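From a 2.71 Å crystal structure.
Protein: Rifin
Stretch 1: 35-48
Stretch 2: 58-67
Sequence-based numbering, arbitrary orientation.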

# COMPACT_ATOMS: atom_id res chain seq x y z
N LYS B 35 10.24 2.78 5.50
CA LYS B 35 10.65 3.91 4.66
C LYS B 35 9.64 5.05 4.67
O LYS B 35 9.35 5.66 3.63
CB LYS B 35 10.98 3.61 3.20
CG LYS B 35 12.27 2.89 2.87
CD LYS B 35 12.10 1.65 2.04
CE LYS B 35 13.57 1.43 1.47
NZ LYS B 35 13.61 0.89 0.12
N VAL B 36 9.04 5.34 5.82
CA VAL B 36 8.30 6.58 5.93
C VAL B 36 9.23 7.77 5.60
O VAL B 36 8.76 8.85 5.23
CB VAL B 36 7.70 6.65 7.34
CG1 VAL B 36 6.97 7.95 7.57
CG2 VAL B 36 6.78 5.47 7.58
N ASP B 37 10.55 7.57 5.69
CA ASP B 37 11.60 8.43 5.13
C ASP B 37 11.43 8.91 3.68
O ASP B 37 11.74 10.07 3.36
CB ASP B 37 12.94 7.72 5.37
CG ASP B 37 14.12 8.65 5.26
OD1 ASP B 37 14.60 9.20 6.28
OD2 ASP B 37 14.73 8.56 4.17
N THR B 38 10.92 8.08 2.77
CA THR B 38 11.00 8.54 1.38
C THR B 38 9.80 9.37 0.95
O THR B 38 9.87 10.03 -0.10
CB THR B 38 11.22 7.35 0.45
OG1 THR B 38 11.11 7.78 -0.91
CG2 THR B 38 10.21 6.25 0.73
N LEU B 39 8.72 9.40 1.72
CA LEU B 39 7.53 10.17 1.33
C LEU B 39 7.82 11.67 1.28
O LEU B 39 8.30 12.25 2.26
CB LEU B 39 6.37 9.89 2.28
CG LEU B 39 5.98 8.43 2.52
CD1 LEU B 39 4.88 8.36 3.55
CD2 LEU B 39 5.55 7.79 1.22
N LYS B 40 7.49 12.30 0.14
CA LYS B 40 7.73 13.72 -0.08
C LYS B 40 6.62 14.61 0.46
O LYS B 40 6.73 15.84 0.36
CB LYS B 40 7.89 14.00 -1.58
CG LYS B 40 9.28 13.75 -2.14
CD LYS B 40 9.72 14.89 -3.05
CE LYS B 40 10.26 16.07 -2.26
NZ LYS B 40 10.83 17.11 -3.16
N SER B 41 5.55 14.03 1.01
CA SER B 41 4.65 14.81 1.87
C SER B 41 5.40 15.43 3.04
O SER B 41 5.13 16.57 3.43
CB SER B 41 3.53 13.92 2.39
OG SER B 41 4.05 12.91 3.23
N GLY B 42 6.32 14.67 3.63
CA GLY B 42 7.04 15.13 4.81
C GLY B 42 6.44 14.69 6.13
O GLY B 42 6.77 15.27 7.17
N ILE B 43 5.57 13.68 6.12
CA ILE B 43 4.92 13.24 7.35
C ILE B 43 5.96 12.78 8.36
O ILE B 43 5.83 13.03 9.56
CB ILE B 43 3.89 12.14 7.05
CG1 ILE B 43 2.82 12.68 6.11
CG2 ILE B 43 3.25 11.70 8.33
CD1 ILE B 43 1.89 11.62 5.55
N PHE B 44 7.00 12.09 7.90
CA PHE B 44 8.01 11.56 8.81
C PHE B 44 8.70 12.69 9.57
O PHE B 44 8.84 12.63 10.80
CB PHE B 44 9.03 10.73 8.03
CG PHE B 44 10.25 10.36 8.83
CD1 PHE B 44 11.49 10.86 8.48
CD2 PHE B 44 10.16 9.52 9.93
CE1 PHE B 44 12.63 10.53 9.20
CE2 PHE B 44 11.29 9.18 10.65
CZ PHE B 44 12.52 9.69 10.29
N ASN B 45 9.26 13.63 8.82
CA ASN B 45 10.00 14.73 9.48
C ASN B 45 9.03 15.41 10.43
O ASN B 45 9.44 15.78 11.53
CB ASN B 45 10.64 15.66 8.45
CG ASN B 45 11.90 15.08 7.84
OD1 ASN B 45 12.53 14.19 8.41
ND2 ASN B 45 12.28 15.59 6.68
N SER B 46 7.77 15.54 10.02
CA SER B 46 6.83 16.29 10.88
C SER B 46 6.68 15.55 12.20
O SER B 46 6.71 16.21 13.25
CB SER B 46 5.50 16.47 10.22
OG SER B 46 4.62 15.40 10.54
N PHE B 47 6.55 14.23 12.15
CA PHE B 47 6.30 13.48 13.40
C PHE B 47 7.51 13.66 14.31
O PHE B 47 7.34 13.89 15.51
CB PHE B 47 6.12 11.99 13.11
CG PHE B 47 5.79 11.15 14.32
CD1 PHE B 47 4.49 11.04 14.77
CD2 PHE B 47 6.78 10.46 14.98
CE1 PHE B 47 4.19 10.27 15.87
CE2 PHE B 47 6.48 9.68 16.09
CZ PHE B 47 5.18 9.59 16.53
N VAL B 48 8.70 13.57 13.72
CA VAL B 48 9.90 13.63 14.58
C VAL B 48 9.98 15.01 15.24
O VAL B 48 10.33 15.06 16.43
CB VAL B 48 11.19 13.20 13.86
CG1 VAL B 48 11.03 11.84 13.19
CG2 VAL B 48 11.73 14.23 12.88
N GLY B 58 -1.95 7.16 14.31
CA GLY B 58 -2.38 8.24 13.44
C GLY B 58 -1.58 8.28 12.16
O GLY B 58 -2.15 8.23 11.05
N LEU B 59 -0.26 8.22 12.30
CA LEU B 59 0.62 8.22 11.15
C LEU B 59 0.18 7.12 10.19
O LEU B 59 0.35 7.26 8.97
CB LEU B 59 2.05 8.02 11.64
CG LEU B 59 3.23 8.68 10.93
CD1 LEU B 59 4.52 8.32 11.65
CD2 LEU B 59 3.30 8.24 9.49
N ALA B 60 -0.45 6.08 10.73
CA ALA B 60 -0.79 4.90 9.94
C ALA B 60 -1.67 5.27 8.76
O ALA B 60 -1.34 4.96 7.60
CB ALA B 60 -1.49 3.87 10.82
N ILE B 61 -2.76 6.00 9.01
CA ILE B 61 -3.77 6.12 7.96
C ILE B 61 -3.23 6.94 6.79
O ILE B 61 -3.38 6.55 5.62
CB ILE B 61 -5.07 6.73 8.52
CG1 ILE B 61 -5.82 5.72 9.39
CG2 ILE B 61 -5.96 7.21 7.38
CD1 ILE B 61 -5.38 5.70 10.85
N ALA B 62 -2.49 8.01 7.08
CA ALA B 62 -1.85 8.78 6.02
C ALA B 62 -0.89 7.91 5.23
O ALA B 62 -0.88 7.94 3.99
CB ALA B 62 -1.13 9.99 6.60
N ILE B 63 -0.11 7.07 5.93
CA ILE B 63 0.83 6.17 5.25
C ILE B 63 0.09 5.35 4.21
O ILE B 63 0.61 5.10 3.11
CB ILE B 63 1.56 5.27 6.26
CG1 ILE B 63 2.45 6.10 7.17
CG2 ILE B 63 2.43 4.28 5.55
CD1 ILE B 63 3.58 6.77 6.43
N ASP B 64 -1.13 4.92 4.53
CA ASP B 64 -1.87 4.14 3.55
C ASP B 64 -2.22 5.02 2.35
O ASP B 64 -1.86 4.69 1.21
CB ASP B 64 -3.12 3.54 4.17
CG ASP B 64 -3.81 2.55 3.24
OD1 ASP B 64 -3.24 2.23 2.18
OD2 ASP B 64 -4.94 2.10 3.56
N THR B 65 -2.86 6.17 2.60
CA THR B 65 -3.30 7.01 1.50
C THR B 65 -2.14 7.32 0.58
O THR B 65 -2.15 6.97 -0.61
CB THR B 65 -3.95 8.31 2.00
OG1 THR B 65 -2.94 9.30 2.19
CG2 THR B 65 -4.69 8.08 3.30
N GLU B 66 -1.06 7.87 1.15
CA GLU B 66 0.07 8.23 0.31
C GLU B 66 0.60 7.02 -0.43
O GLU B 66 0.80 7.07 -1.65
CB GLU B 66 1.18 8.85 1.15
CG GLU B 66 2.34 9.34 0.31
CD GLU B 66 2.79 10.71 0.73
OE1 GLU B 66 2.31 11.17 1.79
OE2 GLU B 66 3.61 11.33 0.01
N MET B 67 0.76 5.88 0.27
CA MET B 67 1.35 4.73 -0.40
C MET B 67 0.49 4.30 -1.57
O MET B 67 1.01 4.08 -2.67
CB MET B 67 1.55 3.59 0.60
CG MET B 67 2.60 2.58 0.16
SD MET B 67 2.94 1.25 1.34
CE MET B 67 2.94 2.16 2.88

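Stretch 2 is helical throughout, from Gly-58 to Met-67, and belongs to a longer helix. Stretch 1 begins as non-regular chain and becomes helical at Ile-43. The two helices run nearly antiparallel, with 169° between their directions. Their axes come no closer than 11.5 Å, so side chains bridge the gap. Gly-42 sits at the N-cap position. Its phi of 94° suits glycine, because a CB there would be jammed against the carbonyl O of Ser-41. The backbones face each other at Val-36 and Ile-63, at Leu-39 and Glu-66, and at Ile-43 and Leu-59.

The contact is mostly apolar. Leu-59 points toward stretch 1 and meets three residues. Its CD2 lies 3.6 Å from Ile-43 CG2 and 4.2 Å from Val-36 CG1. Its CD1 sits over one face of the Phe-47 ring, 4.1 Å from Phe-47 CG. Ile-63 starts out sideways, but its end comes nearer to stretch 1. Its CD1 is 3.5 Å from Leu-39 CD1 and 3.6 Å from Val-36 CG2, so one methyl serves both neighbours. Ala-62 is small, yet its CB reaches Ile-43 CD1 at 3.6 Å.

Glu-66 adds the polar part. Ser-41 OG donates a hydrogen bond to Glu-66 OE1 at 2.9 Å. Ser-41 N donates a weak one to Glu-66 OE2 at 3.5 Å. The carboxylate thus takes both the hydroxyl and the backbone amide of one serine. The same hydroxyl oxygen, Ser-41 OG, accepts a weak hydrogen bond from Ile-43 N at 3.4 Å, which links the start of the helix to this polar group. The Glu-66 stem also packs against apolar atoms, with Glu-66 CG 3.7 Å from Leu-39 CD2.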